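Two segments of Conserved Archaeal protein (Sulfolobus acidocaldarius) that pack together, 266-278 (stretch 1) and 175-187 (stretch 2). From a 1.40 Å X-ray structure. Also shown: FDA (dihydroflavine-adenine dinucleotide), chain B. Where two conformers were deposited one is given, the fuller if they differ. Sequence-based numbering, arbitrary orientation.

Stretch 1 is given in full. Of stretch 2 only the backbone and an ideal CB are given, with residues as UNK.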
ATOM      1  N   GLY A 266       2.186 -14.867  10.259  1.00 16.79           N
ATOM      2  CA  GLY A 266       1.043 -14.008  10.478  1.00 16.18           C
ATOM      3  C   GLY A 266       0.483 -13.418   9.213  1.00 14.40           C
ATOM      4  O   GLY A 266       1.135 -13.408   8.175  1.00 14.53           O
ATOM      5  N   GLY A 267      -0.730 -12.890   9.323  1.00 15.29           N
ATOM      6  CA  GLY A 267      -1.426 -12.297   8.206  1.00 15.31           C
ATOM      7  C   GLY A 267      -2.120 -11.003   8.589  1.00 13.08           C
ATOM      8  O   GLY A 267      -2.234 -10.660   9.762  1.00 15.20           O
ATOM      9  N   ALA A 268      -2.616 -10.310   7.569  1.00 13.21           N
ATOM     10  CA  ALA A 268      -3.322  -9.050   7.736  1.00 12.08           C
ATOM     11  C   ALA A 268      -4.003  -8.684   6.423  1.00 11.71           C
ATOM     12  O   ALA A 268      -3.756  -9.295   5.377  1.00 12.87           O
ATOM     13  CB  ALA A 268      -2.348  -7.936   8.164  1.00 13.71           C
ATOM     14  N   LEU A 269      -4.862  -7.679   6.474  1.00 12.69           N
ATOM     15  CA  LEU A 269      -5.509  -7.194   5.269  1.00 14.12           C
ATOM     16  C   LEU A 269      -4.673  -6.125   4.568  1.00 12.46           C
ATOM     17  O   LEU A 269      -3.919  -5.389   5.219  1.00 13.18           O
ATOM     18  CB  LEU A 269      -6.902  -6.665   5.614  1.00 16.46           C
ATOM     19  CG  LEU A 269      -7.943  -7.780   5.786  1.00 25.86           C
ATOM     20  CD1 LEU A 269      -8.814  -7.542   7.000  1.00 39.08           C
ATOM     21  CD2 LEU A 269      -8.793  -7.924   4.521  1.00 27.97           C
ATOM     22  N   VAL A 270      -4.805  -6.052   3.249  1.00 11.96           N
ATOM     23  CA  VAL A 270      -4.131  -5.022   2.477  0.87 14.02           C
ATOM     24  C   VAL A 270      -5.096  -4.434   1.433  1.00 12.25           C
ATOM     25  O   VAL A 270      -5.673  -5.146   0.623  1.00 12.67           O
ATOM     26  CB  VAL A 270      -2.782  -5.537   1.888  0.87 17.35           C
ATOM     27  CG1 VAL A 270      -2.998  -6.740   1.005  0.87 18.95           C
ATOM     28  CG2 VAL A 270      -2.034  -4.437   1.131  0.87 16.44           C
ATOM     29  N   PRO A 271      -5.291  -3.115   1.475  1.00 10.22           N
ATOM     30  CA  PRO A 271      -6.167  -2.514   0.455  1.00 12.24           C
ATOM     31  C   PRO A 271      -5.554  -2.599  -0.939  1.00 11.81           C
ATOM     32  O   PRO A 271      -4.334  -2.601  -1.081  1.00 13.59           O
ATOM     33  CB  PRO A 271      -6.296  -1.057   0.907  1.00 14.17           C
ATOM     34  CG  PRO A 271      -5.042  -0.799   1.716  1.00 16.45           C
ATOM     35  CD  PRO A 271      -4.663  -2.114   2.356  1.00 12.81           C
ATOM     36  N   THR A 272      -6.393  -2.715  -1.966  1.00 11.91           N
ATOM     37  CA  THR A 272      -5.899  -2.839  -3.337  1.00 12.61           C
ATOM     38  C   THR A 272      -6.706  -1.965  -4.281  1.00 14.21           C
ATOM     39  O   THR A 272      -7.277  -2.448  -5.246  1.00 16.99           O
ATOM     40  CB  THR A 272      -5.989  -4.294  -3.840  1.00 15.10           C
ATOM     41  OG1 THR A 272      -7.362  -4.718  -3.833  1.00 16.44           O
ATOM     42  CG2 THR A 272      -5.167  -5.252  -2.971  1.00 17.16           C
ATOM     43  N   ARG A 273      -6.744  -0.670  -4.027  1.00 11.86           N
ATOM     44  CA  ARG A 273      -7.573   0.241  -4.816  1.00 11.76           C
ATOM     45  C   ARG A 273      -6.946   1.626  -4.907  1.00 11.61           C
ATOM     46  O   ARG A 273      -5.901   1.894  -4.291  1.00 11.80           O
ATOM     47  CB  ARG A 273      -8.972   0.363  -4.199  1.00 12.40           C
ATOM     48  CG  ARG A 273      -8.970   0.691  -2.715  1.00 11.81           C
ATOM     49  CD  ARG A 273     -10.299   1.358  -2.320  1.00 12.59           C
ATOM     50  NE  ARG A 273     -10.292   2.784  -2.654  1.00 12.91           N
ATOM     51  CZ  ARG A 273     -11.280   3.623  -2.370  1.00 14.40           C
ATOM     52  NH1 ARG A 273     -11.157   4.924  -2.638  1.00 13.98           N
ATOM     53  NH2 ARG A 273     -12.397   3.174  -1.805  1.00 14.51           N
ATOM     54  N   ARG A 274      -7.584   2.499  -5.686  1.00 11.40           N
ATOM     55  CA  ARG A 274      -7.262   3.922  -5.719  1.00 12.13           C
ATOM     56  C   ARG A 274      -7.262   4.490  -4.290  1.00 10.62           C
ATOM     57  O   ARG A 274      -7.893   3.930  -3.392  1.00 11.27           O
ATOM     58  CB  ARG A 274      -8.297   4.642  -6.581  1.00 12.68           C
ATOM     59  CG  ARG A 274      -9.694   4.563  -6.002  1.00 13.25           C
ATOM     60  CD  ARG A 274     -10.774   4.522  -7.093  1.00 15.96           C
ATOM     61  NE  ARG A 274     -12.094   4.413  -6.477  1.00 16.80           N
ATOM     62  CZ  ARG A 274     -12.630   3.280  -6.031  1.00 17.09           C
ATOM     63  NH1 ARG A 274     -11.969   2.134  -6.130  1.00 15.27           N
ATOM     64  NH2 ARG A 274     -13.837   3.296  -5.480  1.00 23.53           N
ATOM     65  N   PRO A 275      -6.554   5.605  -4.062  1.00 11.30           N
ATOM     66  CA  PRO A 275      -6.530   6.120  -2.684  1.00 11.59           C
ATOM     67  C   PRO A 275      -7.881   6.676  -2.236  1.00 11.20           C
ATOM     68  O   PRO A 275      -8.822   6.784  -3.028  1.00 11.80           O
ATOM     69  CB  PRO A 275      -5.479   7.237  -2.734  1.00 15.04           C
ATOM     70  CG  PRO A 275      -5.345   7.597  -4.182  1.00 15.03           C
ATOM     71  CD  PRO A 275      -5.720   6.390  -4.986  1.00 14.52           C
ATOM     72  N   LEU A 276      -7.982   7.016  -0.951  1.00 12.23           N
ATOM     73  CA  LEU A 276      -9.136   7.762  -0.463  1.00 11.95           C
ATOM     74  C   LEU A 276      -9.384   8.939  -1.391  1.00 13.03           C
ATOM     75  O   LEU A 276      -8.441   9.637  -1.757  1.00 14.58           O
ATOM     76  CB  LEU A 276      -8.824   8.343   0.916  1.00 16.35           C
ATOM     77  CG  LEU A 276      -9.173   7.665   2.235  1.00 33.34           C
ATOM     78  CD1 LEU A 276      -9.038   8.703   3.354  1.00 15.59           C
ATOM     79  CD2 LEU A 276     -10.548   7.030   2.246  1.00 18.31           C
ATOM     80  N   TYR A 277     -10.640   9.163  -1.772  1.00 12.75           N
ATOM     81  CA  TYR A 277     -10.957  10.235  -2.712  1.00 12.88           C
ATOM     82  C   TYR A 277     -10.413  11.583  -2.259  1.00 14.97           C
ATOM     83  O   TYR A 277      -9.902  12.351  -3.078  1.00 15.60           O
ATOM     84  CB  TYR A 277     -12.456  10.311  -2.971  1.00 14.44           C
ATOM     85  CG  TYR A 277     -12.951   9.253  -3.923  1.00 15.65           C
ATOM     86  CD1 TYR A 277     -12.348   9.075  -5.162  1.00 16.87           C
ATOM     87  CD2 TYR A 277     -14.008   8.420  -3.585  1.00 19.47           C
ATOM     88  CE1 TYR A 277     -12.809   8.116  -6.050  1.00 17.80           C
ATOM     89  CE2 TYR A 277     -14.469   7.452  -4.471  1.00 17.80           C
ATOM     90  CZ  TYR A 277     -13.855   7.309  -5.687  1.00 16.39           C
ATOM     91  OH  TYR A 277     -14.302   6.353  -6.580  1.00 21.03           O
ATOM     92  N   THR A 278     -10.518  11.864  -0.960  1.00 13.04           N
ATOM     93  CA  THR A 278      -9.688  12.900  -0.359  1.00 13.81           C
ATOM     94  C   THR A 278      -8.940  12.346   0.839  1.00 11.98           C
ATOM     95  O   THR A 278      -9.514  11.632   1.675  1.00 12.55           O
ATOM     96  CB  THR A 278     -10.461  14.178   0.035  1.00 12.97           C
ATOM     97  OG1 THR A 278      -9.540  15.090   0.648  1.00 12.84           O
ATOM     98  CG2 THR A 278     -11.583  13.876   1.023  1.00 14.30           C
ATOM     99  N   UNK A 175     -14.179   9.846   6.045  1.00 13.15           N
ATOM    100  CA  UNK A 175     -14.589   8.577   6.651  1.00 14.14           C
ATOM    101  C   UNK A 175     -14.848   7.471   5.618  1.00 14.52           C
ATOM    102  O   UNK A 175     -15.319   6.396   5.983  1.00 17.82           O
ATOM    103  CB  UNK A 175     -15.850   8.795   7.490  1.00 14.14           C
ATOM    104  N   UNK A 176     -14.526   7.728   4.351  1.00 12.26           N
ATOM    105  CA  UNK A 176     -14.790   6.772   3.261  1.00 13.86           C
ATOM    106  C   UNK A 176     -14.297   5.358   3.594  1.00 13.87           C
ATOM    107  O   UNK A 176     -13.165   5.174   4.049  1.00 13.57           O
ATOM    108  CB  UNK A 176     -14.124   7.255   1.971  1.00 13.86           C
ATOM    109  N   UNK A 177     -15.161   4.374   3.348  1.00 15.21           N
ATOM    110  CA  UNK A 177     -14.863   2.965   3.612  1.00 15.61           C
ATOM    111  C   UNK A 177     -14.478   2.323   2.279  1.00 16.14           C
ATOM    112  O   UNK A 177     -14.455   2.982   1.238  1.00 18.23           O
ATOM    113  CB  UNK A 177     -16.052   2.247   4.255  1.00 15.61           C
ATOM    114  N   UNK A 178     -14.179   1.034   2.284  1.00 14.70           N
ATOM    115  CA  UNK A 178     -13.919   0.371   1.009  1.00 15.49           C
ATOM    116  C   UNK A 178     -14.697  -0.916   0.869  1.00 15.06           C
ATOM    117  O   UNK A 178     -15.080  -1.542   1.858  1.00 17.39           O
ATOM    118  CB  UNK A 178     -12.424   0.086   0.853  1.00 15.49           C
ATOM    119  N   UNK A 179     -14.931  -1.292  -0.376  1.00 15.70           N
ATOM    120  CA  UNK A 179     -15.631  -2.513  -0.694  1.00 14.42           C
ATOM    121  C   UNK A 179     -14.754  -3.699  -0.299  1.00 15.67           C
ATOM    122  O   UNK A 179     -13.525  -3.640  -0.414  1.00 16.08           O
ATOM    123  CB  UNK A 179     -15.998  -2.563  -2.179  1.00 14.42           C
ATOM    124  N   UNK A 180     -15.383  -4.762   0.196  1.00 14.10           N
ATOM    125  CA  UNK A 180     -14.640  -5.959   0.592  1.00 13.05           C
ATOM    126  C   UNK A 180     -13.784  -6.526  -0.550  1.00 12.86           C
ATOM    127  O   UNK A 180     -12.746  -7.118  -0.319  1.00 13.48           O
ATOM    128  CB  UNK A 180     -15.614  -7.031   1.086  1.00 13.05           C
ATOM    129  N   UNK A 181     -14.238  -6.336  -1.784  1.00 13.54           N
ATOM    130  CA  UNK A 181     -13.496  -6.839  -2.938  1.00 13.72           C
ATOM    131  C   UNK A 181     -12.333  -5.936  -3.326  1.00 14.68           C
ATOM    132  O   UNK A 181     -11.577  -6.275  -4.248  1.00 14.45           O
ATOM    133  CB  UNK A 181     -14.438  -7.001  -4.133  1.00 13.72           C
ATOM    134  N   UNK A 182     -12.164  -4.811  -2.625  1.00 11.95           N
ATOM    135  CA  UNK A 182     -11.070  -3.874  -2.898  1.00 12.11           C
ATOM    136  C   UNK A 182      -9.935  -4.036  -1.884  1.00 11.32           C
ATOM    137  O   UNK A 182      -9.155  -3.103  -1.645  1.00 11.83           O
ATOM    138  CB  UNK A 182     -11.588  -2.434  -2.878  1.00 12.11           C
ATOM    139  N   UNK A 183      -9.820  -5.229  -1.303  1.00 10.92           N
ATOM    140  CA  UNK A 183      -8.679  -5.573  -0.465  1.00 11.42           C
ATOM    141  C   UNK A 183      -8.396  -7.051  -0.617  1.00 12.13           C
ATOM    142  O   UNK A 183      -9.250  -7.812  -1.093  1.00 12.58           O
ATOM    143  CB  UNK A 183      -8.933  -5.213   1.000  1.00 11.42           C
ATOM    144  N   UNK A 184      -7.179  -7.435  -0.268  1.00 11.87           N
ATOM    145  CA  UNK A 184      -6.819  -8.835  -0.158  0.51 14.55           C
ATOM    146  C   UNK A 184      -6.526  -9.162   1.307  1.00 13.64           C
ATOM    147  O   UNK A 184      -6.150  -8.296   2.088  1.00 15.91           O
ATOM    148  CB  UNK A 184      -5.616  -9.160  -1.045  0.51 14.55           C
ATOM    149  N   UNK A 185      -6.692 -10.421   1.669  1.00 12.91           N
ATOM    150  CA  UNK A 185      -6.145 -10.897   2.920  1.00 13.81           C
ATOM    151  C   UNK A 185      -4.848 -11.574   2.495  1.00 12.67           C
ATOM    152  O   UNK A 185      -4.790 -12.252   1.455  1.00 13.67           O
ATOM    153  CB  UNK A 185      -7.094 -11.830   3.674  1.00 13.81           C
ATOM    154  N   UNK A 186      -3.789 -11.359   3.256  1.00 11.88           N
ATOM    155  CA  UNK A 186      -2.494 -11.919   2.913  1.00 13.20           C
ATOM    156  C   UNK A 186      -1.843 -12.502   4.165  1.00 12.94           C
ATOM    157  O   UNK A 186      -2.084 -12.037   5.282  1.00 14.75           O
ATOM    158  CB  UNK A 186      -1.595 -10.858   2.275  1.00 13.20           C
ATOM    159  N   UNK A 187      -1.041 -13.542   3.983  1.00 12.37           N
ATOM    160  CA  UNK A 187      -0.453 -14.285   5.083  1.00 12.18           C
ATOM    161  C   UNK A 187       0.937 -14.707   4.676  1.00 13.89           C
ATOM    162  O   UNK A 187       1.147 -15.076   3.507  1.00 13.75           O
ATOM    163  CB  UNK A 187      -1.307 -15.495   5.466  1.00 12.18           C
TER
HETATM  164  PA  FDA B 501       0.736  -0.248   9.509  1.00 11.70           P
HETATM  165  O1A FDA B 501      -0.412  -1.164   9.683  1.00 12.00           O
HETATM  166  O2A FDA B 501       2.098  -0.871   9.231  1.00 12.71           O
HETATM  167  O5B FDA B 501       0.880   0.651  10.804  1.00 11.03           O
HETATM  168  C5B FDA B 501      -0.289   1.179  11.464  1.00 11.04           C
HETATM  169  C4B FDA B 501       0.091   1.453  12.894  1.00 11.70           C
HETATM  170  O4B FDA B 501      -0.982   2.162  13.547  1.00 11.74           O
HETATM  171  C3B FDA B 501       0.372   0.208  13.742  1.00 12.68           C
HETATM  172  O3B FDA B 501       1.699   0.232  14.265  1.00 12.98           O
HETATM  173  C2B FDA B 501      -0.739   0.229  14.810  1.00 12.65           C
HETATM  174  O2B FDA B 501      -0.303  -0.273  16.063  1.00 13.64           O
HETATM  175  C1B FDA B 501      -1.069   1.712  14.884  1.00 11.82           C
HETATM  176  N9A FDA B 501      -2.404   2.073  15.344  1.00 11.73           N
HETATM  177  C8A FDA B 501      -3.603   1.712  14.779  1.00 11.96           C
HETATM  178  N7A FDA B 501      -4.650   2.254  15.357  1.00 11.86           N
HETATM  179  C5A FDA B 501      -4.100   3.034  16.365  1.00 11.31           C
HETATM  180  C6A FDA B 501      -4.677   3.907  17.307  1.00 11.73           C
HETATM  181  N6A FDA B 501      -5.981   4.187  17.359  1.00 13.27           N
HETATM  182  N1A FDA B 501      -3.845   4.571  18.132  1.00 11.89           N
HETATM  183  C2A FDA B 501      -2.532   4.326  18.058  1.00 12.57           C
HETATM  184  N3A FDA B 501      -1.871   3.559  17.189  1.00 12.19           N
HETATM  185  C4A FDA B 501      -2.719   2.959  16.345  1.00 11.53           C
HETATM  186  N1  FDA B 501       4.165  -3.773   0.988  1.00 10.95           N
HETATM  187  C2  FDA B 501       5.408  -3.640   0.422  1.00 11.33           C
HETATM  188  O2  FDA B 501       5.850  -2.540   0.102  1.00 11.95           O
HETATM  189  N3  FDA B 501       6.147  -4.782   0.261  1.00 11.51           N
HETATM  190  C4  FDA B 501       5.741  -6.079   0.500  1.00 11.85           C
HETATM  191  O4  FDA B 501       6.558  -6.994   0.437  1.00 12.91           O
HETATM  192  C4X FDA B 501       4.432  -6.165   1.020  1.00 11.30           C
HETATM  193  N5  FDA B 501       3.928  -7.394   1.333  1.00 11.23           N
HETATM  194  C5X FDA B 501       2.814  -7.503   2.138  1.00 10.87           C
HETATM  195  C6  FDA B 501       2.457  -8.726   2.688  1.00 11.82           C
HETATM  196  C7  FDA B 501       1.396  -8.846   3.572  1.00 11.46           C
HETATM  197  C7M FDA B 501       1.136 -10.171   4.239  1.00 12.64           C
HETATM  198  C8  FDA B 501       0.631  -7.712   3.887  1.00 11.22           C
HETATM  199  C8M FDA B 501      -0.486  -7.796   4.901  1.00 13.20           C
HETATM  200  C9  FDA B 501       0.972  -6.482   3.321  1.00 10.98           C
HETATM  201  C9A FDA B 501       2.065  -6.360   2.470  1.00 10.94           C
HETATM  202  N10 FDA B 501       2.464  -5.124   1.913  1.00 10.59           N
HETATM  203  C10 FDA B 501       3.695  -5.022   1.302  1.00 11.36           C
HETATM  204  C1' FDA B 501       1.756  -3.862   2.243  1.00 10.80           C
HETATM  205  C2' FDA B 501       2.488  -3.104   3.366  1.00 11.01           C
HETATM  206  O2' FDA B 501       2.853  -3.997   4.422  1.00 11.03           O
HETATM  207  C3' FDA B 501       1.589  -2.009   3.945  1.00 11.05           C
HETATM  208  O3' FDA B 501       1.028  -1.277   2.863  1.00 10.86           O
HETATM  209  C4' FDA B 501       2.298  -0.986   4.844  1.00 11.09           C
HETATM  210  O4' FDA B 501       3.116  -1.624   5.823  1.00 11.32           O
HETATM  211  C5' FDA B 501       1.305  -0.066   5.515  1.00 10.85           C
HETATM  212  O5' FDA B 501       1.990   0.812   6.432  1.00 10.69           O
HETATM  213  P   FDA B 501       1.147   1.762   7.390  1.00 10.86           P
HETATM  214  O1P FDA B 501       2.125   2.535   8.176  1.00 10.79           O
HETATM  215  O2P FDA B 501       0.081   2.528   6.622  1.00 10.79           O
HETATM  216  O3P FDA B 501       0.317   0.766   8.328  1.00 10.86           O

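Position 175 has its CB pointing away, with nothing of stretch 1 within 5.5 Å, so the contact sets no preference; it is Thr175.

At 176 the CB points toward stretch 1, 3.6 Å from Leu276 CD2. Beyond it lie the backbone N of Tyr277 and the guanidinium of Arg273, both donors, so an acidic chain suits best, with Gln a neutral alternative. The residue is Glu176, extended (chi1 and chi2 both t). Tyr277 N donates to Glu176 OE1 (2.9 Å, 169°), while Arg273 NH1 and NH2 reach Glu176 OE2 at 2.8 and 3.0 Å, a salt bridge met at the edge of the guanidinium.

Position 177 points away and would accept almost anything; Asp177 turns back to its own stretch, its OD1 accepting from the backbone N of position 178 at 2.7 Å.

The CB at 178 points toward stretch 1, 4.0 Å from Arg273 CD, with the ring of Pro271 further along. An aliphatic chain fits this apolar surface, and Leu178 brings CD1 to 4.1 Å from Pro271 CB.

Positions 179, 180 and 181 find nothing of stretch 1 within 5.5 Å of their CBs, leaving polar residues free to suit. They are Asp179, Asp180 and Lys181; Lys181 NZ forms a salt bridge with Asp179 OD1 (2.8 Å).

At 182 the backbone O accepts from Thr272 N (2.8 Å), whatever the side chain. The CB points sideways, 4.0 Å from Arg273 CD, and two arginines nearby favour Asp, Asn or Glu. Asp182 OD2 makes a long salt bridge to Arg274 NH1 (3.9 Å); water 4 joins the same two atoms, and water 2 links Asp182 OD2 to Arg273 NH2.

From 183 the backbone pairs antiparallel with stretch 1. The CB at 183 is only 3.3 Å from Val270 O and 3.9 Å from Pro271 CA, favouring a small residue: Ala183.

Position 184 exchanges backbone hydrogen bonds with Val270, 2.9 Å each way between N and O. Its CB lies 4.1 Å from Val270 CG1 and 4.4 Å from Thr272 CG2, so a short aliphatic or polar residue could serve. In Asp184, water 3 bridges OD1 to Thr272 OG1 (2.7 and 2.8 Å).

At 185 the CB is 4.3 Å from Leu269 CD2, suiting a beta-branched or other apolar residue; Val185 packs there.

The CB at 186 lies on the flavin side, and FDA C7M leaves little depth, favouring Ala or Gly. Ala186 CB sits 3.5 Å from C7M.

At 187, side-chain-free Gly266 and Gly267 leave room for an aromatic ring: Tyr187 CD1 lies 3.4 Å from Gly266 C.

Stretch 2 175-187: TEDLDDKDADVAY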
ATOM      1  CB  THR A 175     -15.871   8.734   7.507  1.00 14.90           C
ATOM      2  OG1 THR A 175     -17.002   8.999   6.662  1.00 18.03           O
ATOM      3  CG2 THR A 175     -15.706   9.868   8.510  1.00 16.95           C
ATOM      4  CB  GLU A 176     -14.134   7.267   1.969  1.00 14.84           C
ATOM      5  CG  GLU A 176     -14.388   6.379   0.754  1.00 14.28           C
ATOM      6  CD  GLU A 176     -13.464   6.663  -0.427  1.00 14.39           C
ATOM      7  OE1 GLU A 176     -12.675   7.642  -0.405  1.00 16.11           O
ATOM      8  OE2 GLU A 176     -13.527   5.888  -1.397  1.00 16.42           O
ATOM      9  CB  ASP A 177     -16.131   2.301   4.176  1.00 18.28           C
ATOM     10  CG  ASP A 177     -15.861   1.044   5.016  1.00 25.21           C
ATOM     11  OD1 ASP A 177     -14.843   0.339   4.851  1.00 18.35           O
ATOM     12  OD2 ASP A 177     -16.727   0.738   5.861  1.00 38.53           O
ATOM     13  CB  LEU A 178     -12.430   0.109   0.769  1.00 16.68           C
ATOM     14  CG  LEU A 178     -11.777  -1.095   1.449  1.00 14.43           C
ATOM     15  CD1 LEU A 178     -10.346  -1.204   0.983  1.00 17.88           C
ATOM     16  CD2 LEU A 178     -11.862  -0.938   2.949  1.00 16.29           C
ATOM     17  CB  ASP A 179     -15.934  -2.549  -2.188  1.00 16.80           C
ATOM     18  CG  ASP A 179     -16.887  -3.659  -2.558  1.00 26.26           C
ATOM     19  OD1 ASP A 179     -16.463  -4.830  -2.637  1.00 27.73           O
ATOM     20  OD2 ASP A 179     -18.080  -3.360  -2.781  1.00 40.17           O
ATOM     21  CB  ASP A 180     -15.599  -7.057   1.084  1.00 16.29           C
ATOM     22  CG  ASP A 180     -16.257  -6.731   2.417  1.00 21.83           C
ATOM     23  OD1 ASP A 180     -15.781  -5.833   3.146  1.00 21.95           O
ATOM     24  OD2 ASP A 180     -17.257  -7.396   2.745  1.00 24.33           O
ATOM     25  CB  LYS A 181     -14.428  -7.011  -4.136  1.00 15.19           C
ATOM     26  CG  LYS A 181     -15.436  -8.153  -3.971  1.00 17.18           C
ATOM     27  CD  LYS A 181     -16.419  -8.246  -5.139  1.00 18.59           C
ATOM     28  CE  LYS A 181     -17.394  -7.080  -5.115  1.00 32.61           C
ATOM     29  NZ  LYS A 181     -18.028  -6.910  -3.769  1.00 44.69           N
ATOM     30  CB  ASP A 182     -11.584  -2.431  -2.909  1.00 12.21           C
ATOM     31  CG  ASP A 182     -12.412  -2.095  -4.138  1.00 14.44           C
ATOM     32  OD1 ASP A 182     -12.455  -2.879  -5.112  1.00 17.95           O
ATOM     33  OD2 ASP A 182     -13.043  -1.021  -4.143  1.00 18.33           O
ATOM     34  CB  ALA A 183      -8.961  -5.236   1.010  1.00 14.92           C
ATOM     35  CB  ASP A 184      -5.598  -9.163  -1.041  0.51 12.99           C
ATOM     36  CG  ASP A 184      -5.963  -9.378  -2.513  0.51 19.48           C
ATOM     37  OD1 ASP A 184      -6.935  -8.752  -2.985  0.51 16.30           O
ATOM     38  OD2 ASP A 184      -5.272 -10.169  -3.211  0.51 15.27           O
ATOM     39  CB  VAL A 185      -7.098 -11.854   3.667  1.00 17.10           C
ATOM     40  CG1 VAL A 185      -7.515 -12.994   2.798  1.00 21.50           C
ATOM     41  CG2 VAL A 185      -6.444 -12.384   4.944  1.00 18.06           C
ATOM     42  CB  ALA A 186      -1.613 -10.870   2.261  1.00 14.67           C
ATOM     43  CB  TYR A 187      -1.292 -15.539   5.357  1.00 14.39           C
ATOM     44  CG  TYR A 187      -0.667 -16.460   6.374  1.00 15.09           C
ATOM     45  CD1 TYR A 187      -0.802 -16.218   7.733  1.00 15.03           C
ATOM     46  CD2 TYR A 187       0.075 -17.568   5.976  1.00 17.18           C
ATOM     47  CE1 TYR A 187      -0.220 -17.043   8.656  1.00 17.25           C
ATOM     48  CE2 TYR A 187       0.664 -18.397   6.903  1.00 17.03           C
ATOM     49  CZ  TYR A 187       0.510 -18.135   8.241  1.00 16.54           C
ATOM     50  OH  TYR A 187       1.084 -18.940   9.209  1.00 20.09           O
TER
HETATM   51  O   HOH W   1     -12.774  10.240   0.417  1.00 16.80           O
HETATM   52  O   HOH W   2     -13.858   0.621  -2.262  1.00 14.60           O
HETATM   53  O   HOH W   3      -8.523  -7.162  -4.402  1.00 14.83           O
HETATM   54  O   HOH W   4     -14.232   0.291  -5.935  1.00 23.03           O
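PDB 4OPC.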